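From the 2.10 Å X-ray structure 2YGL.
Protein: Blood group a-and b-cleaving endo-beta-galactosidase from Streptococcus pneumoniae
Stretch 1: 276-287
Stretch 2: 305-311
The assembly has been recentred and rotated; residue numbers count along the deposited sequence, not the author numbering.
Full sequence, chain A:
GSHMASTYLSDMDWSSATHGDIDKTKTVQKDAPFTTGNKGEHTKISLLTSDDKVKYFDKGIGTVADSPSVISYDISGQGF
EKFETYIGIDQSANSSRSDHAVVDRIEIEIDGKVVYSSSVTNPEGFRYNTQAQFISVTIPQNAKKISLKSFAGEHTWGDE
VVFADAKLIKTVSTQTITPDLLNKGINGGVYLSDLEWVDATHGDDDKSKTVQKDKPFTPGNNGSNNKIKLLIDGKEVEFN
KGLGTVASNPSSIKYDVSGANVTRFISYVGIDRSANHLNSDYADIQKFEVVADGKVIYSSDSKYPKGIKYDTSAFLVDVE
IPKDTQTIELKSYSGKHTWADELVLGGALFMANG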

ATOM      1  N   ASN A 276     -16.782  32.283  13.232  1.00 19.00           N
ATOM      2  CA  ASN A 276     -17.550  33.403  12.719  1.00 19.34           C
ATOM      3  C   ASN A 276     -17.281  33.563  11.229  1.00 19.61           C
ATOM      4  O   ASN A 276     -16.126  33.670  10.812  1.00 19.61           O
ATOM      5  CB  ASN A 276     -17.184  34.694  13.457  1.00 19.43           C
ATOM      6  CG  ASN A 276     -17.722  34.736  14.877  1.00 19.69           C
ATOM      7  OD1 ASN A 276     -17.029  35.167  15.797  1.00 21.28           O
ATOM      8  ND2 ASN A 276     -18.961  34.296  15.061  1.00 18.70           N
ATOM      9  N   HIS A 277     -18.347  33.556  10.434  1.00 19.62           N
ATOM     10  CA  HIS A 277     -18.226  33.689   8.991  1.00 19.82           C
ATOM     11  C   HIS A 277     -19.311  34.589   8.414  1.00 19.89           C
ATOM     12  O   HIS A 277     -20.472  34.530   8.832  1.00 19.78           O
ATOM     13  CB  HIS A 277     -18.259  32.314   8.312  1.00 19.95           C
ATOM     14  CG  HIS A 277     -19.587  31.625   8.398  1.00 20.18           C
ATOM     15  ND1 HIS A 277     -19.997  30.934   9.519  1.00 20.52           N
ATOM     16  CD2 HIS A 277     -20.601  31.529   7.504  1.00 20.13           C
ATOM     17  CE1 HIS A 277     -21.204  30.441   9.311  1.00 20.34           C
ATOM     18  NE2 HIS A 277     -21.593  30.786   8.096  1.00 20.26           N
ATOM     19  N   LEU A 278     -18.908  35.422   7.459  1.00 19.97           N
ATOM     20  CA  LEU A 278     -19.828  36.231   6.663  1.00 20.11           C
ATOM     21  C   LEU A 278     -19.442  36.107   5.194  1.00 20.15           C
ATOM     22  O   LEU A 278     -18.253  36.030   4.865  1.00 20.07           O
ATOM     23  CB  LEU A 278     -19.767  37.704   7.084  1.00 20.18           C
ATOM     24  CG  LEU A 278     -20.168  38.131   8.501  1.00 20.33           C
ATOM     25  CD1 LEU A 278     -19.968  39.627   8.661  1.00 20.23           C
ATOM     26  CD2 LEU A 278     -21.608  37.752   8.823  1.00 19.92           C
ATOM     27  N   ASN A 279     -20.439  36.086   4.314  1.00 20.18           N
ATOM     28  CA  ASN A 279     -20.193  35.957   2.881  1.00 20.43           C
ATOM     29  C   ASN A 279     -19.328  37.098   2.345  1.00 20.39           C
ATOM     30  O   ASN A 279     -19.627  38.274   2.563  1.00 20.07           O
ATOM     31  CB  ASN A 279     -21.508  35.846   2.106  1.00 20.52           C
ATOM     32  CG  ASN A 279     -22.192  34.497   2.298  1.00 21.22           C
ATOM     33  OD1 ASN A 279     -21.599  33.550   2.817  1.00 21.84           O
ATOM     34  ND2 ASN A 279     -23.446  34.406   1.873  1.00 21.84           N
ATOM     35  N   SER A 280     -18.245  36.731   1.661  1.00 20.44           N
ATOM     36  CA  SER A 280     -17.241  37.690   1.203  1.00 20.52           C
ATOM     37  C   SER A 280     -16.510  37.166  -0.030  1.00 20.74           C
ATOM     38  O   SER A 280     -16.348  35.953  -0.199  1.00 20.64           O
ATOM     39  CB  SER A 280     -16.241  37.974   2.333  1.00 20.58           C
ATOM     40  OG  SER A 280     -15.219  38.877   1.940  1.00 20.32           O
ATOM     41  N   ASP A 281     -16.080  38.088  -0.890  1.00 20.84           N
ATOM     42  CA  ASP A 281     -15.231  37.749  -2.031  1.00 21.08           C
ATOM     43  C   ASP A 281     -13.819  37.355  -1.594  1.00 21.02           C
ATOM     44  O   ASP A 281     -13.127  36.626  -2.304  1.00 21.12           O
ATOM     45  CB  ASP A 281     -15.152  38.919  -3.016  1.00 21.24           C
ATOM     46  CG  ASP A 281     -16.357  39.000  -3.939  1.00 21.61           C
ATOM     47  OD1 ASP A 281     -17.159  38.042  -3.993  1.00 22.43           O
ATOM     48  OD2 ASP A 281     -16.498  40.033  -4.621  1.00 22.54           O
ATOM     49  N   TYR A 282     -13.406  37.841  -0.426  1.00 20.98           N
ATOM     50  CA  TYR A 282     -12.058  37.608   0.092  1.00 21.08           C
ATOM     51  C   TYR A 282     -11.890  36.222   0.704  1.00 20.74           C
ATOM     52  O   TYR A 282     -12.835  35.663   1.276  1.00 20.72           O
ATOM     53  CB  TYR A 282     -11.686  38.682   1.119  1.00 21.43           C
ATOM     54  CG  TYR A 282     -11.573  40.065   0.521  1.00 23.09           C
ATOM     55  CD1 TYR A 282     -10.360  40.524  -0.002  1.00 24.47           C
ATOM     56  CD2 TYR A 282     -12.682  40.912   0.463  1.00 24.53           C
ATOM     57  CE1 TYR A 282     -10.254  41.794  -0.564  1.00 25.61           C
ATOM     58  CE2 TYR A 282     -12.588  42.183  -0.098  1.00 25.87           C
ATOM     59  CZ  TYR A 282     -11.374  42.618  -0.608  1.00 26.45           C
ATOM     60  OH  TYR A 282     -11.286  43.875  -1.158  1.00 27.78           O
ATOM     61  N   ALA A 283     -10.682  35.678   0.581  1.00 20.11           N
ATOM     62  CA  ALA A 283     -10.332  34.412   1.214  1.00 19.64           C
ATOM     63  C   ALA A 283     -10.330  34.568   2.730  1.00 19.35           C
ATOM     64  O   ALA A 283      -9.888  35.589   3.257  1.00 19.15           O
ATOM     65  CB  ALA A 283      -8.969  33.925   0.724  1.00 19.46           C
ATOM     66  N   ASP A 284     -10.839  33.556   3.425  1.00 19.03           N
ATOM     67  CA  ASP A 284     -10.831  33.560   4.884  1.00 18.86           C
ATOM     68  C   ASP A 284      -9.454  33.143   5.415  1.00 18.58           C
ATOM     69  O   ASP A 284      -8.940  33.741   6.362  1.00 18.34           O
ATOM     70  CB  ASP A 284     -11.951  32.664   5.430  1.00 18.90           C
ATOM     71  CG  ASP A 284     -13.343  33.208   5.117  1.00 19.22           C
ATOM     72  OD1 ASP A 284     -13.547  34.436   5.222  1.00 19.49           O
ATOM     73  OD2 ASP A 284     -14.239  32.411   4.774  1.00 18.81           O
ATOM     74  N   ILE A 285      -8.867  32.126   4.784  1.00 18.27           N
ATOM     75  CA  ILE A 285      -7.495  31.693   5.052  1.00 17.97           C
ATOM     76  C   ILE A 285      -6.691  31.797   3.757  1.00 18.02           C
ATOM     77  O   ILE A 285      -7.114  31.279   2.719  1.00 17.96           O
ATOM     78  CB  ILE A 285      -7.455  30.231   5.591  1.00 17.87           C
ATOM     79  CG1 ILE A 285      -8.106  30.133   6.978  1.00 17.58           C
ATOM     80  CG2 ILE A 285      -6.024  29.660   5.590  1.00 17.54           C
ATOM     81  CD1 ILE A 285      -7.443  30.963   8.068  1.00 17.47           C
ATOM     82  N   GLN A 286      -5.541  32.463   3.816  1.00 18.05           N
ATOM     83  CA  GLN A 286      -4.729  32.663   2.618  1.00 18.22           C
ATOM     84  C   GLN A 286      -3.995  31.394   2.178  1.00 18.25           C
ATOM     85  O   GLN A 286      -4.055  31.019   1.005  1.00 18.40           O
ATOM     86  CB  GLN A 286      -3.754  33.833   2.784  1.00 18.32           C
ATOM     87  CG  GLN A 286      -3.409  34.520   1.454  1.00 18.74           C
ATOM     88  CD  GLN A 286      -4.632  35.137   0.779  1.00 19.70           C
ATOM     89  OE1 GLN A 286      -5.288  36.018   1.340  1.00 20.06           O
ATOM     90  NE2 GLN A 286      -4.943  34.671  -0.427  1.00 19.69           N
ATOM     91  N   LYS A 287      -3.303  30.747   3.117  1.00 18.21           N
ATOM     92  CA  LYS A 287      -2.567  29.506   2.842  1.00 18.30           C
ATOM     93  C   LYS A 287      -2.122  28.790   4.119  1.00 18.21           C
ATOM     94  O   LYS A 287      -2.044  29.397   5.192  1.00 18.17           O
ATOM     95  CB  LYS A 287      -1.347  29.769   1.941  1.00 18.32           C
ATOM     96  CG  LYS A 287      -0.356  30.779   2.509  1.00 18.77           C
ATOM     97  CD  LYS A 287       0.925  30.860   1.694  1.00 18.78           C
ATOM     98  CE  LYS A 287       1.812  31.971   2.231  1.00 19.44           C
ATOM     99  NZ  LYS A 287       3.124  32.059   1.536  1.00 20.09           N
ATOM    100  N   PRO A 305      -4.863  28.399  -5.113  1.00 23.10           N
ATOM    101  CA  PRO A 305      -4.017  29.563  -5.391  1.00 22.90           C
ATOM    102  C   PRO A 305      -4.603  30.913  -4.961  1.00 22.79           C
ATOM    103  O   PRO A 305      -3.883  31.910  -4.941  1.00 22.75           O
ATOM    104  CB  PRO A 305      -3.844  29.513  -6.913  1.00 22.97           C
ATOM    105  CG  PRO A 305      -5.056  28.811  -7.403  1.00 22.99           C
ATOM    106  CD  PRO A 305      -5.396  27.801  -6.353  1.00 23.00           C
ATOM    107  N   LYS A 306      -5.891  30.939  -4.626  1.00 22.68           N
ATOM    108  CA  LYS A 306      -6.544  32.160  -4.155  1.00 22.78           C
ATOM    109  C   LYS A 306      -7.059  31.999  -2.722  1.00 22.61           C
ATOM    110  O   LYS A 306      -7.898  32.780  -2.262  1.00 22.52           O
ATOM    111  CB  LYS A 306      -7.694  32.553  -5.092  1.00 22.88           C
ATOM    112  CG  LYS A 306      -7.266  32.946  -6.499  1.00 23.71           C
ATOM    113  CD  LYS A 306      -8.478  33.066  -7.414  1.00 24.68           C
ATOM    114  CE  LYS A 306      -8.078  33.221  -8.870  1.00 25.99           C
ATOM    115  NZ  LYS A 306      -7.648  34.607  -9.191  1.00 27.19           N
ATOM    116  N   GLY A 307      -6.552  30.984  -2.026  1.00 22.40           N
ATOM    117  CA  GLY A 307      -6.936  30.722  -0.639  1.00 22.24           C
ATOM    118  C   GLY A 307      -8.223  29.927  -0.500  1.00 22.09           C
ATOM    119  O   GLY A 307      -8.792  29.470  -1.493  1.00 22.01           O
ATOM    120  N   ILE A 308      -8.672  29.762   0.742  1.00 21.96           N
ATOM    121  CA  ILE A 308      -9.888  29.005   1.044  1.00 21.84           C
ATOM    122  C   ILE A 308     -10.895  29.851   1.825  1.00 21.93           C
ATOM    123  O   ILE A 308     -10.541  30.883   2.403  1.00 21.65           O
ATOM    124  CB  ILE A 308      -9.589  27.690   1.834  1.00 21.87           C
ATOM    125  CG1 ILE A 308      -8.998  27.999   3.217  1.00 21.70           C
ATOM    126  CG2 ILE A 308      -8.683  26.752   1.016  1.00 22.00           C
ATOM    127  CD1 ILE A 308      -9.030  26.836   4.194  1.00 21.85           C
ATOM    128  N   LYS A 309     -12.147  29.401   1.841  1.00 21.98           N
ATOM    129  CA  LYS A 309     -13.200  30.066   2.604  1.00 22.19           C
ATOM    130  C   LYS A 309     -13.858  29.105   3.594  1.00 22.15           C
ATOM    131  O   LYS A 309     -13.549  27.909   3.613  1.00 22.01           O
ATOM    132  CB  LYS A 309     -14.247  30.685   1.667  1.00 22.18           C
ATOM    133  CG  LYS A 309     -13.743  31.897   0.884  1.00 22.64           C
ATOM    134  CD  LYS A 309     -14.811  32.440  -0.060  1.00 22.99           C
ATOM    135  CE  LYS A 309     -14.216  33.457  -1.019  1.00 23.62           C
ATOM    136  NZ  LYS A 309     -15.208  33.931  -2.028  1.00 24.21           N
ATOM    137  N   TYR A 310     -14.754  29.639   4.419  1.00 22.22           N
ATOM    138  CA  TYR A 310     -15.511  28.852   5.392  1.00 22.38           C
ATOM    139  C   TYR A 310     -16.219  27.661   4.743  1.00 22.65           C
ATOM    140  O   TYR A 310     -16.260  26.573   5.315  1.00 22.68           O
ATOM    141  CB  TYR A 310     -16.519  29.746   6.119  1.00 22.16           C
ATOM    142  CG  TYR A 310     -17.410  29.029   7.111  1.00 21.81           C
ATOM    143  CD1 TYR A 310     -16.972  28.774   8.409  1.00 21.20           C
ATOM    144  CD2 TYR A 310     -18.695  28.617   6.752  1.00 21.25           C
ATOM    145  CE1 TYR A 310     -17.789  28.120   9.325  1.00 21.23           C
ATOM    146  CE2 TYR A 310     -19.519  27.960   7.659  1.00 21.18           C
ATOM    147  CZ  TYR A 310     -19.060  27.717   8.943  1.00 21.08           C
ATOM    148  OH  TYR A 310     -19.870  27.072   9.848  1.00 20.64           O
ATOM    149  N   ASP A 311     -16.760  27.878   3.545  1.00 23.09           N
ATOM    150  CA  ASP A 311     -17.508  26.850   2.823  1.00 23.64           C
ATOM    151  C   ASP A 311     -16.618  25.861   2.063  1.00 23.36           C
ATOM    152  O   ASP A 311     -17.109  24.857   1.544  1.00 23.44           O
ATOM    153  CB  ASP A 311     -18.526  27.500   1.875  1.00 24.16           C
ATOM    154  CG  ASP A 311     -17.876  28.102   0.639  1.00 25.66           C
ATOM    155  OD1 ASP A 311     -17.589  27.346  -0.315  1.00 27.90           O
ATOM    156  OD2 ASP A 311     -17.665  29.333   0.611  1.00 28.19           O
TER
HETATM  157  O   HOH W   1     -14.028  34.994  -4.546  1.00 49.83           O
HETATM  158  O   HOH W   2      -7.032  35.326  -2.156  1.00 30.00           O

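The contact between the two stretches buries 547 Å², summed over both sides, and Lys-309 and Tyr-310 contribute the largest shares. Lys-309 works through the length of its side chain. Although its CA-to-CB bond points sideways, the chain runs on with chi2 to chi4 all t, passes Tyr-282, where Lys-309 CE lies 3.5 Å from Tyr-282 O, and brings its ammonium group to the backbone of the loop. There Lys-309 NZ donates a hydrogen bond to Ser-280 O (3.0 Å) and a weak one to Asp-281 O (3.4 Å). A water reinforces the weaker link, accepting from Lys-309 NZ (3.0 Å) and donating to Asp-281 O (2.9 Å). The charge is thus met by carbonyl oxygens and solvent.

The CA-to-CB bond of Tyr-310 points toward the first stretch, and its ring stacks face to face on that of His-277, with ring centroids 3.6 Å apart and planes only 5° from parallel. The overlap brings His-277 ND1 to 3.4 Å from Tyr-310 CZ, and His-277 CB also lies over the tyrosine face. The backbone of Tyr-310 is held separately: its N donates to Asp-284 OD2 (2.8 Å), while OD1 of the same carboxylate is engaged elsewhere in the structure.

Between these side-chain contacts and Gly-307 lies a single antiparallel bridge, in which Ile-308 N donates to Ile-285 O (2.9 Å) and Ile-285 N to Ile-308 O (3.2 Å), both nearly linear. Ile-308 O also accepts from Asp-284 N (2.9 Å), at a more bent angle of 134°. Next to the bridge the isoleucines touch near their bases, with Ile-285 CB 3.6 Å from Ile-308 CG1, while the end of the Ile-285 side chain leads away. Beside it, Gly-307 adopts a positive phi, and an ideal CB here would clash with Ile-285 O and Ala-283 CB, each 2.7 Å away. Gly-307 CA also lies 3.3 Å from Gln-286 O in a CA-H...O contact.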